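Local coordinates for putative succinylglutamate desuccinylase / aspartoacylase (Shewanella amazonensis, PDB 3FMC), which is of unconfirmed function but probably acts as a zinc-dependent hydrolase of the succinylglutamate desuccinylase/aspartoacylase family, at residues Glu112-Tyr115 / Gln116-His120; Thr157-Ser160 / Met161-Ala165; Gly207-Met210 / Asp211-Ala214; Ser351-Gln354 / Gly355-Leu358. All coordinates share one frame; numbering follows the deposited sequence.

Interaction 1 of 4, residues Glu112-Tyr115 / Gln116-His120; sequences EVWY and QEHSH
W114 turns its CG opposite its own backbone N (chi1 -173°), while H118 holds CG beside its N and opposite its carbonyl carbon (chi1 -60°); the two choices lay the imidazole over the indole of the residue one turn earlier in helix 111-118. The result is an i to i+4 offset stack on an alpha helix. The H118 ring covers the six-membered ring of W114 with centroids 3.6 Å apart and planes 13° from parallel. ND1 sits over the indole, close to the CD2-CE2 bond its two rings share, and donates to the carbonyl O of W114 at 2.6 Å, an almost straight bond lying in the imidazole plane. Stack and bond together fix the rotation of H118. Its CB adds a CH-pi contact over the same six-membered ring. Helix 123-142 holds the indole from outside: T133 OG1 is bonded to NE1, and F130 meets the rings edge-to-face.

A second i to i+4 pair is polar. NE2 of Q116 donates to OE2 of E112 at 2.8 Å, with amide and carboxylate nearly coplanar, while Q116 N bonds to E112 O in the backbone. The same NE2 lies at the edge of the Y115 ring, 3.5 Å from CD2. Over one face of Y115 comes S119 CB, 3.8 Å from CE2, and V224 and A225 of helix 210-227 also touch this tyrosine. V113 runs alongside E117, CG1 being 3.5 Å from OE2. Just past the tyrosine, S119 OG reaches back to donate to Q116 O at 3.2 Å.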
loop_
_atom_site.group_PDB
_atom_site.type_symbol
_atom_site.label_atom_id
_atom_site.label_comp_id
_atom_site.label_asym_id
_atom_site.label_seq_id
_atom_site.Cartn_x
_atom_site.Cartn_y
_atom_site.Cartn_z
ATOM N N GLU C 112 -14.898 41.764 -1.498
ATOM C CA GLU C 112 -15.349 43.099 -1.902
ATOM C C GLU C 112 -16.421 43.575 -0.908
ATOM O O GLU C 112 -16.297 44.649 -0.351
ATOM C CB GLU C 112 -15.842 43.111 -3.359
ATOM C CG GLU C 112 -16.402 44.472 -3.825
ATOM C CD GLU C 112 -15.411 45.647 -3.615
ATOM O OE1 GLU C 112 -14.273 45.563 -4.132
ATOM O OE2 GLU C 112 -15.788 46.641 -2.942
ATOM N N VAL C 113 -17.438 42.748 -0.647
ATOM C CA VAL C 113 -18.499 43.090 0.311
ATOM C C VAL C 113 -17.960 43.234 1.711
ATOM O O VAL C 113 -18.304 44.160 2.425
ATOM C CB VAL C 113 -19.679 42.052 0.268
ATOM C CG1 VAL C 113 -20.683 42.272 1.419
ATOM C CG2 VAL C 113 -20.374 42.117 -1.087
ATOM N N TRP C 114 -17.085 42.327 2.133
ATOM C CA TRP C 114 -16.498 42.441 3.463
ATOM C C TRP C 114 -15.746 43.775 3.553
ATOM O O TRP C 114 -15.834 44.488 4.551
ATOM C CB TRP C 114 -15.517 41.289 3.729
ATOM C CG TRP C 114 -15.018 41.252 5.123
ATOM C CD1 TRP C 114 -15.481 40.440 6.124
ATOM C CD2 TRP C 114 -13.950 42.042 5.708
ATOM N NE1 TRP C 114 -14.767 40.661 7.272
ATOM C CE2 TRP C 114 -13.844 41.655 7.056
ATOM C CE3 TRP C 114 -13.084 43.047 5.216
ATOM C CZ2 TRP C 114 -12.913 42.211 7.923
ATOM C CZ3 TRP C 114 -12.161 43.605 6.075
ATOM C CH2 TRP C 114 -12.084 43.188 7.426
ATOM N N TYR C 115 -14.969 44.087 2.506
ATOM C CA TYR C 115 -14.225 45.349 2.510
ATOM C C TYR C 115 -15.162 46.553 2.664
ATOM O O TYR C 115 -14.941 47.418 3.523
ATOM C CB TYR C 115 -13.363 45.498 1.265
ATOM C CG TYR C 115 -12.663 46.822 1.244
ATOM C CD1 TYR C 115 -11.552 47.045 2.046
ATOM C CD2 TYR C 115 -13.126 47.861 0.438
ATOM C CE1 TYR C 115 -10.903 48.294 2.051
ATOM C CE2 TYR C 115 -12.502 49.107 0.434
ATOM C CZ TYR C 115 -11.382 49.313 1.234
ATOM O OH TYR C 115 -10.724 50.527 1.233
ATOM N N GLN C 116 -16.201 46.611 1.840
ATOM C CA GLN C 116 -17.151 47.738 1.913
ATOM C C GLN C 116 -17.715 47.896 3.323
ATOM O O GLN C 116 -17.788 49.012 3.844
ATOM C CB GLN C 116 -18.253 47.630 0.847
ATOM C CG GLN C 116 -17.709 47.814 -0.607
ATOM C CD GLN C 116 -16.916 49.143 -0.821
ATOM O OE1 GLN C 116 -17.309 50.212 -0.342
ATOM N NE2 GLN C 116 -15.809 49.058 -1.544
ATOM N N GLU C 117 -18.041 46.779 3.957
ATOM C CA GLU C 117 -18.596 46.785 5.319
ATOM C C GLU C 117 -17.626 47.163 6.428
ATOM O O GLU C 117 -18.051 47.465 7.535
ATOM C CB GLU C 117 -19.238 45.428 5.605
ATOM C CG GLU C 117 -20.396 45.148 4.639
ATOM C CD GLU C 117 -21.091 43.810 4.826
ATOM O OE1 GLU C 117 -20.536 42.907 5.504
ATOM O OE2 GLU C 117 -22.204 43.671 4.251
ATOM N N HIS C 118 -16.322 47.143 6.152
ATOM C CA HIS C 118 -15.326 47.520 7.156
ATOM C C HIS C 118 -14.444 48.695 6.716
ATOM O O HIS C 118 -13.540 49.098 7.450
ATOM C CB HIS C 118 -14.415 46.318 7.449
ATOM C CG HIS C 118 -15.144 45.127 7.976
ATOM N ND1 HIS C 118 -15.864 44.285 7.159
ATOM C CD2 HIS C 118 -15.272 44.645 9.237
ATOM C CE1 HIS C 118 -16.412 43.332 7.903
ATOM N NE2 HIS C 118 -16.065 43.527 9.165
ATOM N N SER C 119 -14.709 49.260 5.536
ATOM C CA SER C 119 -13.797 50.276 4.963
ATOM C C SER C 119 -13.654 51.552 5.800
ATOM O O SER C 119 -12.657 52.257 5.683
ATOM C CB SER C 119 -14.175 50.623 3.520
ATOM O OG SER C 119 -15.463 51.168 3.442
ATOM N N HIS C 120 -14.639 51.818 6.656
ATOM C CA HIS C 120 -14.613 52.982 7.544
ATOM C C HIS C 120 -13.627 52.821 8.685
ATOM O O HIS C 120 -13.298 53.797 9.366
ATOM C CB HIS C 120 -15.989 53.195 8.134
ATOM C CG HIS C 120 -16.439 52.075 9.016
ATOM N ND1 HIS C 120 -17.081 50.957 8.528
ATOM C CD2 HIS C 120 -16.328 51.895 10.351
ATOM C CE1 HIS C 120 -17.352 50.141 9.532
ATOM N NE2 HIS C 120 -16.912 50.691 10.649
#

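Interaction 2 of 4, residues Thr157-Ser160 / Met161-Ala165; sequences TLQS and MAHRA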
loop_
_atom_site.group_PDB
_atom_site.type_symbol
_atom_site.label_atom_id
_atom_site.label_comp_id
_atom_site.label_asym_id
_atom_site.label_seq_id
_atom_site.Cartn_x
_atom_site.Cartn_y
_atom_site.Cartn_z
ATOM N N THR C 157 -7.157 22.914 11.162
ATOM C CA THR C 157 -6.590 23.147 12.509
ATOM C C THR C 157 -5.238 23.878 12.390
ATOM O O THR C 157 -4.993 24.883 13.098
ATOM C CB THR C 157 -6.477 21.833 13.324
ATOM O OG1 THR C 157 -7.793 21.236 13.409
ATOM C CG2 THR C 157 -5.846 22.052 14.699
ATOM N N LEU C 158 -4.381 23.407 11.470
ATOM C CA LEU C 158 -3.102 24.091 11.191
ATOM C C LEU C 158 -3.324 25.506 10.693
ATOM O O LEU C 158 -2.668 26.442 11.143
ATOM C CB LEU C 158 -2.316 23.312 10.127
ATOM C CG LEU C 158 -1.842 21.904 10.549
ATOM C CD1 LEU C 158 -1.259 21.108 9.386
ATOM C CD2 LEU C 158 -0.850 22.010 11.664
ATOM N N GLN C 159 -4.299 25.648 9.801
ATOM C CA GLN C 159 -4.623 26.909 9.148
ATOM C C GLN C 159 -5.064 27.958 10.123
ATOM O O GLN C 159 -4.680 29.118 10.016
ATOM C CB GLN C 159 -5.659 26.676 8.063
ATOM C CG GLN C 159 -5.897 27.898 7.142
ATOM C CD GLN C 159 -6.792 27.584 6.000
ATOM O OE1 GLN C 159 -6.841 26.432 5.531
ATOM N NE2 GLN C 159 -7.490 28.609 5.478
ATOM N N SER C 160 -5.916 27.570 11.066
ATOM C CA SER C 160 -6.407 28.510 12.060
ATOM C C SER C 160 -5.234 29.064 12.866
ATOM O O SER C 160 -5.224 30.265 13.196
ATOM C CB SER C 160 -7.433 27.852 12.979
ATOM O OG SER C 160 -7.761 28.752 14.017
HETATM N N MSE C 161 -4.248 28.219 13.185
HETATM C CA MSE C 161 -3.040 28.700 13.879
HETATM C C MSE C 161 -2.232 29.647 12.977
HETATM O O MSE C 161 -1.790 30.723 13.428
HETATM C CB MSE C 161 -2.159 27.553 14.356
HETATM C CG MSE C 161 -2.787 26.744 15.542
HETATM SE SE MSE C 161 -1.502 25.560 16.276
HETATM C CE MSE C 161 -1.444 24.213 14.733
ATOM N N ALA C 162 -2.080 29.260 11.712
ATOM C CA ALA C 162 -1.297 30.028 10.730
ATOM C C ALA C 162 -1.896 31.429 10.522
ATOM O O ALA C 162 -1.181 32.394 10.409
ATOM C CB ALA C 162 -1.267 29.290 9.395
ATOM N N HIS C 163 -3.225 31.497 10.443
ATOM C CA HIS C 163 -3.935 32.763 10.241
ATOM C C HIS C 163 -3.642 33.798 11.328
ATOM O O HIS C 163 -3.798 35.004 11.101
ATOM C CB HIS C 163 -5.439 32.538 10.196
ATOM C CG HIS C 163 -5.957 32.032 8.889
ATOM N ND1 HIS C 163 -5.465 32.459 7.672
ATOM C CD2 HIS C 163 -7.041 31.268 8.615
ATOM C CE1 HIS C 163 -6.185 31.921 6.702
ATOM N NE2 HIS C 163 -7.144 31.183 7.244
ATOM N N ARG C 164 -3.270 33.338 12.516
ATOM C CA ARG C 164 -2.969 34.246 13.611
ATOM C C ARG C 164 -1.634 34.965 13.480
ATOM O O ARG C 164 -1.452 35.977 14.120
ATOM C CB ARG C 164 -2.969 33.525 14.952
ATOM C CG ARG C 164 -4.304 32.932 15.327
ATOM C CD ARG C 164 -4.162 32.102 16.584
ATOM N NE ARG C 164 -5.451 31.455 16.854
ATOM C CZ ARG C 164 -6.487 32.056 17.454
ATOM N NH1 ARG C 164 -6.403 33.328 17.861
ATOM N NH2 ARG C 164 -7.624 31.385 17.648
ATOM N N ALA C 165 -0.732 34.460 12.652
ATOM C CA ALA C 165 0.614 35.029 12.454
ATOM C C ALA C 165 0.713 36.033 11.273
ATOM O O ALA C 165 -0.113 36.043 10.352
ATOM C CB ALA C 165 1.622 33.872 12.231
HETATM O O HOH W 1 -6.113 28.401 16.217
#
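Q159 lies side by side with H163, its CG and amide reaching along to NE2 of the imidazole. The Q159 chain is extended, with CG opposite the backbone N (chi1 -170°), and this carries its NE2 to 3.1 Å from H163 NE2, to which it donates in a fairly straight bond. The bond lies in the amide plane of Q159; the two flat groups are turned 73° to each other, and the donor stands well out of the imidazole plane. The stronger polar partners lie outside: OE1 of Q159 accepts from L105 N, and H163 NE2 is bonded to H107 NE2, so the glutamine comes to the same nitrogen as a second neighbour.

This is an i to i+4 pairing near the close of helix 150-163, supported by the backbone bonds A162 N to L158 O at 2.9 Å and H163 N to Q159 O at 2.8 Å. On another side of the helix the contact is apolar. The selenomethionine M161 bends at its last torsion (chi3 -72°), which folds CE back to within 3.8 Å of CD2 of L158; Y37 of strand 36-40 touches both residues. Toward solvent, a water joins S160 OG at 2.8 Å to R164 NE at 3.2 Å, where it accepts from the guanidinium in that group's plane. CG of R164 meanwhile lies 3.5 Å from S160 O, a buried carbonyl oxygen that has no polar partner in the model.

Interaction 3 of 4, residues Gly207-Met210 / Asp211-Ala214; sequences GGAM and DEAA
E212 OE1 takes two backbone N-H groups, from G207 N at 2.7 Å and from A209 N at 3.2 Å. They reach it from opposite faces of the carboxylate plane, so the oxygen is held between them. A209 is the N-cap of helix 210-227 and E212 its third helical residue: the bond from A209 N is one half of a capping box, the half in which the glutamate accepts. A209 has no side-chain acceptor for the other half, and E212 N is met by OD1 of D211, 2.8 Å away. The helix proper starts with A213 N to A209 O at 3.0 Å and A214 N to M210 O at 2.8 Å.

Further out, N101 OD1 bonds to M210 N, and G208 pairs through its backbone with Y104. The selenomethionine side chain of M210 packs on L158, A162, Y37 and Q39. It comes close to H43, E46 and H172, which are arranged as a metal site might be and could form the zinc site expected of the family, unoccupied here. D211 has CG between its backbone N and carbonyl carbon (chi1 56°); with OD1 turned to the helix backbone, its OD2 bonds to OG1 of T240.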
loop_
_atom_site.group_PDB
_atom_site.type_symbol
_atom_site.label_atom_id
_atom_site.label_comp_id
_atom_site.label_asym_id
_atom_site.label_seq_id
_atom_site.Cartn_x
_atom_site.Cartn_y
_atom_site.Cartn_z
ATOM N N GLY C 207 -4.856 26.919 -4.599
ATOM C CA GLY C 207 -4.759 25.580 -5.118
ATOM C C GLY C 207 -4.751 24.470 -4.070
ATOM O O GLY C 207 -4.290 23.386 -4.364
ATOM N N GLY C 208 -5.229 24.760 -2.858
ATOM C CA GLY C 208 -5.382 23.773 -1.800
ATOM C C GLY C 208 -4.284 23.694 -0.747
ATOM O O GLY C 208 -4.488 23.054 0.261
ATOM N N ALA C 209 -3.162 24.376 -0.975
ATOM C CA ALA C 209 -1.983 24.337 -0.113
ATOM C C ALA C 209 -1.976 25.381 1.006
ATOM O O ALA C 209 -2.675 26.363 0.952
ATOM C CB ALA C 209 -0.676 24.476 -0.973
HETATM N N MSE C 210 -1.144 25.149 2.018
HETATM C CA MSE C 210 -1.084 26.061 3.184
HETATM C C MSE C 210 -0.705 27.491 2.825
HETATM O O MSE C 210 -1.332 28.429 3.323
HETATM C CB MSE C 210 -0.052 25.556 4.187
HETATM C CG MSE C 210 0.298 26.605 5.303
HETATM SE SE MSE C 210 -1.194 27.238 6.334
HETATM C CE MSE C 210 -0.851 26.093 7.862
ATOM N N ASP C 211 0.365 27.674 2.053
ATOM C CA ASP C 211 0.818 29.043 1.714
ATOM C C ASP C 211 -0.277 29.839 1.066
ATOM O O ASP C 211 -0.616 30.922 1.521
ATOM C CB ASP C 211 2.141 29.078 0.932
ATOM C CG ASP C 211 2.156 28.269 -0.381
ATOM O OD1 ASP C 211 1.155 27.630 -0.796
ATOM O OD2 ASP C 211 3.268 28.249 -0.982
ATOM N N GLU C 212 -0.898 29.269 0.051
ATOM C CA GLU C 212 -2.042 29.915 -0.605
ATOM C C GLU C 212 -3.186 30.190 0.357
ATOM O O GLU C 212 -3.785 31.258 0.367
ATOM C CB GLU C 212 -2.536 29.011 -1.716
ATOM C CG GLU C 212 -1.490 28.729 -2.792
ATOM C CD GLU C 212 -1.722 27.390 -3.498
ATOM O OE1 GLU C 212 -2.661 26.628 -3.133
ATOM O OE2 GLU C 212 -0.917 27.087 -4.382
ATOM N N ALA C 213 -3.501 29.210 1.191
ATOM C CA ALA C 213 -4.591 29.363 2.140
ATOM C C ALA C 213 -4.301 30.545 3.061
ATOM O O ALA C 213 -5.204 31.260 3.455
ATOM C CB ALA C 213 -4.755 28.066 2.947
ATOM N N ALA C 214 -3.029 30.707 3.412
ATOM C CA ALA C 214 -2.595 31.796 4.277
ATOM C C ALA C 214 -2.591 33.155 3.564
ATOM O O ALA C 214 -2.993 34.155 4.163
ATOM C CB ALA C 214 -1.243 31.538 4.853
HETATM O O HOH W 2 -1.371 24.175 -4.762
#

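Interaction 4 of 4, residues Ser351-Gln354 / Gly355-Leu358; sequences SVHQ and GTEL
T356 closes a type II beta turn begun at H353, and its side chain turns back toward V352 and the backbone of H353. CB lies 3.8 Å from CB of V352 and 3.6 Å from H353 O. At the branch, OG1 stands beside the residue's own N (chi1 -54°) and accepts from H353 N, 3.0 Å away. The other arm, CG2, comes within 4.1 Å of V352 CG1. The turn itself is closed by T356 N donating to H353 O at 3.1 Å, from above the carbonyl plane, so H353 and T356 are tied twice, by backbone and by side chain. G355 takes the third position with a positive phi of 92°, as expected for this turn type.

The bend links strand 351-352, outermost within this chain in a four-stranded antiparallel sheet, to strand 357-363. It also lies at subunit interfaces: H353 ND1 bonds to A15 N of the second subunit, and S351 OG to K83 NZ of the third. Q354 bonds through O to T150 OG1 of the second subunit and through NE2 to P296 O of its own chain. V352 and L358 cross at about a right angle, CG1 of the valine 3.8 Å from CD2 of the leucine.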
loop_
_atom_site.group_PDB
_atom_site.type_symbol
_atom_site.label_atom_id
_atom_site.label_comp_id
_atom_site.label_asym_id
_atom_site.label_seq_id
_atom_site.Cartn_x
_atom_site.Cartn_y
_atom_site.Cartn_z
ATOM N N SER C 351 12.572 2.716 -11.412
ATOM C CA SER C 351 11.718 1.989 -12.350
ATOM C C SER C 351 10.439 2.770 -12.569
ATOM O O SER C 351 9.731 3.157 -11.631
ATOM C CB SER C 351 11.477 0.571 -11.859
ATOM O OG SER C 351 10.953 0.584 -10.576
ATOM N N VAL C 352 10.194 3.070 -13.835
ATOM C CA VAL C 352 9.082 3.877 -14.237
ATOM C C VAL C 352 8.196 3.200 -15.293
ATOM O O VAL C 352 8.656 2.393 -16.094
ATOM C CB VAL C 352 9.549 5.275 -14.785
ATOM C CG1 VAL C 352 10.337 6.022 -13.707
ATOM C CG2 VAL C 352 10.382 5.197 -16.121
ATOM N N HIS C 353 6.934 3.562 -15.249
ATOM C CA HIS C 353 5.962 3.197 -16.261
ATOM C C HIS C 353 5.905 4.378 -17.233
ATOM O O HIS C 353 6.353 5.507 -16.926
ATOM C CB HIS C 353 4.570 2.971 -15.609
ATOM C CG HIS C 353 4.566 1.956 -14.490
ATOM N ND1 HIS C 353 5.201 0.727 -14.575
ATOM C CD2 HIS C 353 3.940 1.968 -13.287
ATOM C CE1 HIS C 353 5.014 0.059 -13.448
ATOM N NE2 HIS C 353 4.240 0.785 -12.656
ATOM N N GLN C 354 5.352 4.163 -18.424
ATOM C CA GLN C 354 5.124 5.308 -19.287
ATOM C C GLN C 354 4.235 6.307 -18.505
ATOM O O GLN C 354 3.255 5.933 -17.849
ATOM C CB GLN C 354 4.423 4.893 -20.570
ATOM C CG GLN C 354 4.296 6.030 -21.550
ATOM C CD GLN C 354 3.531 5.656 -22.778
ATOM O OE1 GLN C 354 2.539 4.954 -22.716
ATOM N NE2 GLN C 354 3.979 6.157 -23.906
ATOM N N GLY C 355 4.621 7.571 -18.532
ATOM C CA GLY C 355 3.889 8.616 -17.857
ATOM C C GLY C 355 4.321 8.934 -16.437
ATOM O O GLY C 355 3.910 9.937 -15.912
ATOM N N THR C 356 5.186 8.119 -15.826
ATOM C CA THR C 356 5.648 8.426 -14.487
ATOM C C THR C 356 6.396 9.753 -14.540
ATOM O O THR C 356 7.132 10.010 -15.501
ATOM C CB THR C 356 6.525 7.323 -13.880
ATOM O OG1 THR C 356 5.829 6.085 -13.949
ATOM C CG2 THR C 356 6.830 7.686 -12.394
ATOM N N GLU C 357 6.171 10.625 -13.556
ATOM C CA GLU C 357 6.825 11.937 -13.582
ATOM C C GLU C 357 8.301 11.755 -13.236
ATOM O O GLU C 357 8.660 11.405 -12.111
ATOM C CB GLU C 357 6.156 12.889 -12.632
ATOM C CG GLU C 357 6.726 14.330 -12.655
ATOM C CD GLU C 357 6.249 15.139 -11.466
ATOM O OE1 GLU C 357 5.069 15.564 -11.403
ATOM O OE2 GLU C 357 7.080 15.358 -10.586
ATOM N N LEU C 358 9.150 11.992 -14.217
ATOM C CA LEU C 358 10.597 11.819 -14.050
ATOM C C LEU C 358 11.274 13.014 -13.381
ATOM O O LEU C 358 12.047 12.819 -12.455
ATOM C CB LEU C 358 11.296 11.506 -15.383
ATOM C CG LEU C 358 11.272 10.078 -15.890
ATOM C CD1 LEU C 358 11.778 10.064 -17.354
ATOM C CD2 LEU C 358 12.116 9.141 -14.981
#

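Interactions 2 and 3 form one packed region near the centre of the chain: CE of M210 lies 3.6 Å from CB of A162, and H163 CE1 sits 3.5 Å from A213 O, joining helix 150-163 to the start of helix 210-227. Interaction 1 lies farther out, its centre about 23 Å from each of those centres, with several exposed residues, yet it rests on the later part of helix 210-227. Interaction 4 is buried among strands and neighbouring subunits, on the opposite side of the chain's centre from interactions 1 and 2. Interactions 1 and 2 pair side chains one helical turn apart; 3 and 4, where the chain changes course, spend side-chain oxygens on backbone N-H groups.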